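Local coordinates for YusO protein (Bacillus subtilis, PDB 1S3J), which represses the multidrug resistance operon mdtRP by binding directly to its promoter region as a homodimer of the MarR family, at residues Gly34-Leu46 / Leu70-Ala82. Numbering follows the deposited sequence.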
loop_
_atom_site.group_PDB
_atom_site.type_symbol
_atom_site.label_atom_id
_atom_site.label_comp_id
_atom_site.label_asym_id
_atom_site.label_seq_id
_atom_site.Cartn_x
_atom_site.Cartn_y
_atom_site.Cartn_z
ATOM N N GLY A 34 -0.736 17.752 7.090
ATOM C CA GLY A 34 -2.153 17.995 6.919
ATOM C C GLY A 34 -2.821 17.395 5.690
ATOM O O GLY A 34 -4.023 17.610 5.493
ATOM N N VAL A 35 -2.075 16.644 4.883
ATOM C CA VAL A 35 -2.588 16.095 3.626
ATOM C C VAL A 35 -2.749 14.569 3.706
ATOM O O VAL A 35 -2.015 13.886 4.424
ATOM C CB VAL A 35 -1.703 16.524 2.385
ATOM C CG1 VAL A 35 -0.980 17.835 2.656
ATOM C CG2 VAL A 35 -0.697 15.462 1.994
ATOM N N THR A 36 -3.735 14.056 2.981
ATOM C CA THR A 36 -3.974 12.623 2.886
ATOM C C THR A 36 -3.312 12.087 1.617
ATOM O O THR A 36 -2.885 12.867 0.767
ATOM C CB THR A 36 -5.482 12.335 2.821
ATOM O OG1 THR A 36 -6.047 12.975 1.657
ATOM C CG2 THR A 36 -6.214 12.923 4.070
ATOM N N PRO A 37 -3.229 10.767 1.488
ATOM C CA PRO A 37 -2.758 10.151 0.249
ATOM C C PRO A 37 -3.504 10.614 -0.997
ATOM O O PRO A 37 -2.866 10.746 -2.029
ATOM C CB PRO A 37 -3.018 8.651 0.478
ATOM C CG PRO A 37 -2.927 8.487 1.936
ATOM C CD PRO A 37 -3.516 9.755 2.526
ATOM N N ALA A 38 -4.814 10.809 -0.927
ATOM C CA ALA A 38 -5.569 11.180 -2.131
ATOM C C ALA A 38 -5.269 12.633 -2.496
ATOM O O ALA A 38 -5.128 12.976 -3.672
ATOM C CB ALA A 38 -7.076 10.964 -1.932
ATOM N N GLN A 39 -5.171 13.484 -1.484
ATOM C CA GLN A 39 -4.805 14.875 -1.705
ATOM C C GLN A 39 -3.386 14.952 -2.269
ATOM O O GLN A 39 -3.118 15.774 -3.155
ATOM C CB GLN A 39 -4.911 15.692 -0.411
ATOM C CG GLN A 39 -6.352 15.976 0.027
ATOM C CD GLN A 39 -6.421 16.550 1.431
ATOM O OE1 GLN A 39 -5.498 17.205 1.862
ATOM N NE2 GLN A 39 -7.517 16.314 2.132
ATOM N N LEU A 40 -2.493 14.081 -1.783
ATOM C CA LEU A 40 -1.098 14.063 -2.243
ATOM C C LEU A 40 -1.084 13.650 -3.711
ATOM O O LEU A 40 -0.358 14.236 -4.510
ATOM C CB LEU A 40 -0.208 13.132 -1.404
ATOM C CG LEU A 40 1.256 13.044 -1.910
ATOM C CD1 LEU A 40 1.968 14.388 -1.706
ATOM C CD2 LEU A 40 2.060 11.890 -1.287
ATOM N N PHE A 41 -1.924 12.684 -4.064
ATOM C CA PHE A 41 -2.025 12.252 -5.437
ATOM C C PHE A 41 -2.473 13.395 -6.366
ATOM O O PHE A 41 -2.005 13.493 -7.506
ATOM C CB PHE A 41 -2.962 11.045 -5.575
ATOM C CG PHE A 41 -3.024 10.486 -6.990
ATOM C CD1 PHE A 41 -2.277 9.373 -7.353
ATOM C CD2 PHE A 41 -3.820 11.095 -7.958
ATOM C CE1 PHE A 41 -2.321 8.871 -8.674
ATOM C CE2 PHE A 41 -3.881 10.613 -9.251
ATOM C CZ PHE A 41 -3.130 9.493 -9.618
ATOM N N VAL A 42 -3.380 14.240 -5.889
ATOM C CA VAL A 42 -3.885 15.343 -6.690
ATOM C C VAL A 42 -2.786 16.383 -6.876
ATOM O O VAL A 42 -2.569 16.874 -7.980
ATOM C CB VAL A 42 -5.111 16.005 -6.055
ATOM C CG1 VAL A 42 -5.534 17.206 -6.874
ATOM C CG2 VAL A 42 -6.282 15.006 -5.944
ATOM N N LEU A 43 -2.097 16.695 -5.791
ATOM C CA LEU A 43 -1.024 17.659 -5.816
ATOM C C LEU A 43 0.072 17.246 -6.790
ATOM O O LEU A 43 0.559 18.086 -7.527
ATOM C CB LEU A 43 -0.452 17.889 -4.414
ATOM C CG LEU A 43 -1.360 18.619 -3.423
ATOM C CD1 LEU A 43 -0.613 18.902 -2.096
ATOM C CD2 LEU A 43 -1.958 19.915 -4.015
ATOM N N ALA A 44 0.410 15.962 -6.815
ATOM C CA ALA A 44 1.466 15.421 -7.683
ATOM C C ALA A 44 1.065 15.421 -9.159
ATOM O O ALA A 44 1.857 15.800 -10.013
ATOM C CB ALA A 44 1.856 13.992 -7.238
ATOM N N SER A 45 -0.160 14.990 -9.450
ATOM C CA SER A 45 -0.741 15.133 -10.784
ATOM C C SER A 45 -0.755 16.584 -11.302
ATOM O O SER A 45 -0.638 16.806 -12.495
ATOM C CB SER A 45 -2.168 14.592 -10.822
ATOM O OG SER A 45 -2.186 13.251 -10.374
ATOM N N LEU A 46 -0.911 17.553 -10.417
ATOM C CA LEU A 46 -0.950 18.953 -10.825
ATOM C C LEU A 46 0.455 19.555 -10.985
ATOM O O LEU A 46 0.648 20.407 -11.839
ATOM C CB LEU A 46 -1.800 19.793 -9.855
ATOM C CG LEU A 46 -3.300 19.452 -9.796
ATOM C CD1 LEU A 46 -3.994 20.451 -8.864
ATOM C CD2 LEU A 46 -3.948 19.439 -11.181
ATOM N N LEU A 70 -14.769 16.901 -3.841
ATOM C CA LEU A 70 -14.571 17.003 -2.395
ATOM C C LEU A 70 -13.082 17.135 -2.024
ATOM O O LEU A 70 -12.730 17.853 -1.092
ATOM C CB LEU A 70 -15.192 15.814 -1.670
ATOM C CG LEU A 70 -15.044 15.811 -0.152
ATOM C CD1 LEU A 70 -15.733 17.047 0.415
ATOM C CD2 LEU A 70 -15.621 14.533 0.460
HETATM N N MSE A 71 -12.204 16.437 -2.728
HETATM C CA MSE A 71 -10.767 16.597 -2.482
HETATM C C MSE A 71 -10.383 18.044 -2.787
HETATM O O MSE A 71 -9.691 18.692 -2.017
HETATM C CB MSE A 71 -9.955 15.676 -3.378
HETATM C CG MSE A 71 -9.999 14.215 -2.980
HETATM SE SE MSE A 71 -9.365 13.124 -4.467
HETATM C CE MSE A 71 -10.543 11.557 -4.187
ATOM N N ALA A 72 -10.845 18.527 -3.936
ATOM C CA ALA A 72 -10.601 19.899 -4.360
ATOM C C ALA A 72 -11.091 20.899 -3.320
ATOM O O ALA A 72 -10.390 21.856 -3.037
ATOM C CB ALA A 72 -11.260 20.159 -5.702
ATOM N N ASP A 73 -12.268 20.665 -2.724
ATOM C CA ASP A 73 -12.800 21.565 -1.680
ATOM C C ASP A 73 -11.800 21.673 -0.546
ATOM O O ASP A 73 -11.495 22.761 -0.083
ATOM C CB ASP A 73 -14.111 21.022 -1.079
ATOM C CG ASP A 73 -15.326 21.244 -1.969
ATOM O OD1 ASP A 73 -15.310 22.175 -2.784
ATOM O OD2 ASP A 73 -16.362 20.548 -1.906
ATOM N N ARG A 74 -11.303 20.522 -0.087
ATOM C CA ARG A 74 -10.401 20.467 1.057
ATOM C C ARG A 74 -9.119 21.222 0.731
ATOM O O ARG A 74 -8.692 22.079 1.473
ATOM C CB ARG A 74 -10.082 19.012 1.441
ATOM C CG ARG A 74 -11.273 18.201 1.942
ATOM C CD ARG A 74 -10.900 16.823 2.548
ATOM N NE ARG A 74 -12.084 16.007 2.842
ATOM C CZ ARG A 74 -12.791 16.067 3.971
ATOM N NH1 ARG A 74 -12.464 16.905 4.947
ATOM N NH2 ARG A 74 -13.843 15.281 4.125
ATOM N N LEU A 75 -8.546 20.923 -0.417
ATOM C CA LEU A 75 -7.355 21.601 -0.881
ATOM C C LEU A 75 -7.571 23.124 -1.077
ATOM O O LEU A 75 -6.737 23.901 -0.641
ATOM C CB LEU A 75 -6.841 20.934 -2.174
ATOM C CG LEU A 75 -6.239 19.533 -1.962
ATOM C CD1 LEU A 75 -6.087 18.832 -3.277
ATOM C CD2 LEU A 75 -4.902 19.598 -1.208
ATOM N N GLU A 76 -8.689 23.536 -1.689
ATOM C CA GLU A 76 -8.953 24.970 -1.919
ATOM C C GLU A 76 -9.134 25.724 -0.600
ATOM O O GLU A 76 -8.651 26.843 -0.445
ATOM C CB GLU A 76 -10.160 25.203 -2.829
ATOM C CG GLU A 76 -10.346 26.683 -3.193
ATOM C CD GLU A 76 -11.219 26.922 -4.422
ATOM O OE1 GLU A 76 -12.316 26.335 -4.493
ATOM O OE2 GLU A 76 -10.814 27.716 -5.313
ATOM N N GLN A 77 -9.795 25.081 0.357
ATOM C CA GLN A 77 -9.986 25.640 1.693
ATOM C C GLN A 77 -8.651 25.900 2.405
ATOM O O GLN A 77 -8.537 26.814 3.215
ATOM C CB GLN A 77 -10.852 24.691 2.529
ATOM C CG GLN A 77 -11.210 25.198 3.926
ATOM C CD GLN A 77 -10.258 24.735 5.022
ATOM O OE1 GLN A 77 -10.013 25.465 5.992
ATOM N NE2 GLN A 77 -9.733 23.534 4.883
ATOM N N LYS A 78 -7.653 25.079 2.092
ATOM C CA LYS A 78 -6.301 25.240 2.616
ATOM C C LYS A 78 -5.443 26.066 1.669
ATOM O O LYS A 78 -4.273 26.306 1.957
ATOM C CB LYS A 78 -5.670 23.863 2.875
ATOM C CG LYS A 78 -6.452 23.057 3.896
ATOM C CD LYS A 78 -5.748 21.768 4.314
ATOM C CE LYS A 78 -6.227 20.573 3.485
ATOM N NZ LYS A 78 -5.685 19.282 3.983
ATOM N N ASN A 79 -6.046 26.484 0.547
ATOM C CA ASN A 79 -5.459 27.412 -0.432
ATOM C C ASN A 79 -4.243 26.808 -1.137
ATOM O O ASN A 79 -3.249 27.486 -1.403
ATOM C CB ASN A 79 -5.121 28.767 0.227
ATOM C CG ASN A 79 -4.470 29.764 -0.749
ATOM O OD1 ASN A 79 -4.944 29.979 -1.886
ATOM N ND2 ASN A 79 -3.366 30.375 -0.301
ATOM N N LEU A 80 -4.352 25.528 -1.461
ATOM C CA LEU A 80 -3.261 24.778 -2.058
ATOM C C LEU A 80 -3.506 24.561 -3.532
ATOM O O LEU A 80 -2.586 24.240 -4.278
ATOM C CB LEU A 80 -3.139 23.428 -1.369
ATOM C CG LEU A 80 -2.978 23.465 0.147
ATOM C CD1 LEU A 80 -2.831 22.028 0.691
ATOM C CD2 LEU A 80 -1.795 24.342 0.567
ATOM N N ILE A 81 -4.764 24.684 -3.934
ATOM C CA ILE A 81 -5.142 24.666 -5.328
ATOM C C ILE A 81 -6.126 25.795 -5.619
ATOM O O ILE A 81 -6.732 26.353 -4.701
ATOM C CB ILE A 81 -5.805 23.330 -5.701
ATOM C CG1 ILE A 81 -7.161 23.204 -5.017
ATOM C CG2 ILE A 81 -4.877 22.154 -5.375
ATOM C CD1 ILE A 81 -7.988 22.131 -5.588
ATOM N N ALA A 82 -6.300 26.080 -6.903
ATOM C CA ALA A 82 -7.337 26.991 -7.376
ATOM C C ALA A 82 -8.152 26.286 -8.442
ATOM O O ALA A 82 -7.627 25.447 -9.181
ATOM C CB ALA A 82 -6.711 28.274 -7.930
#
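Gln39 lies alongside Leu75, the two side chains running antiparallel, with Gln39 CG 4.1 Å from Leu75 CG. Extended beyond CG (chi2 169°), the glutamine carries its amide past the leucine to the end of the neighbouring helix. There the Lys78 side chain crosses it at about a right angle and NZ donates a 3.0 Å hydrogen bond to Gln39 OE1, at 126° to the C=O and tilted a little out of its plane. The same ammonium sits 2.8 Å from Gly34 O, in the Schellman turn that closes helix 4-32. At the other end of the amide, Gln39 NE2 rests against Arg74 CD. The contact joins helix 37-49 to helix 65-77, the second helix of the predicted helix-turn-helix and, in MarR-type winged-helix domains, the recognition helix; the short segments cross at -80°. Deeper in, Leu75 splits its branches: CD1 packs on Val42 CG1, while CD2 faces both Gln39 CB and Leu43 CD2. Selenomethionine Met71 rests its selenium on both Ala38 CB and Val42 CG2, 3.9 Å from the latter; Met61 of helix 54-61 also touches Met71 and Ala38, and Ile57 touches Val42. Beyond the Schellman turn at Asn79, the chain enters the first wing strand, and Ile81 CG2 wedges against Leu43 CD2 (3.9 Å) and Leu46 CD1, with Leu95 and Leu97 of strand 93-97 extending this apolar cluster.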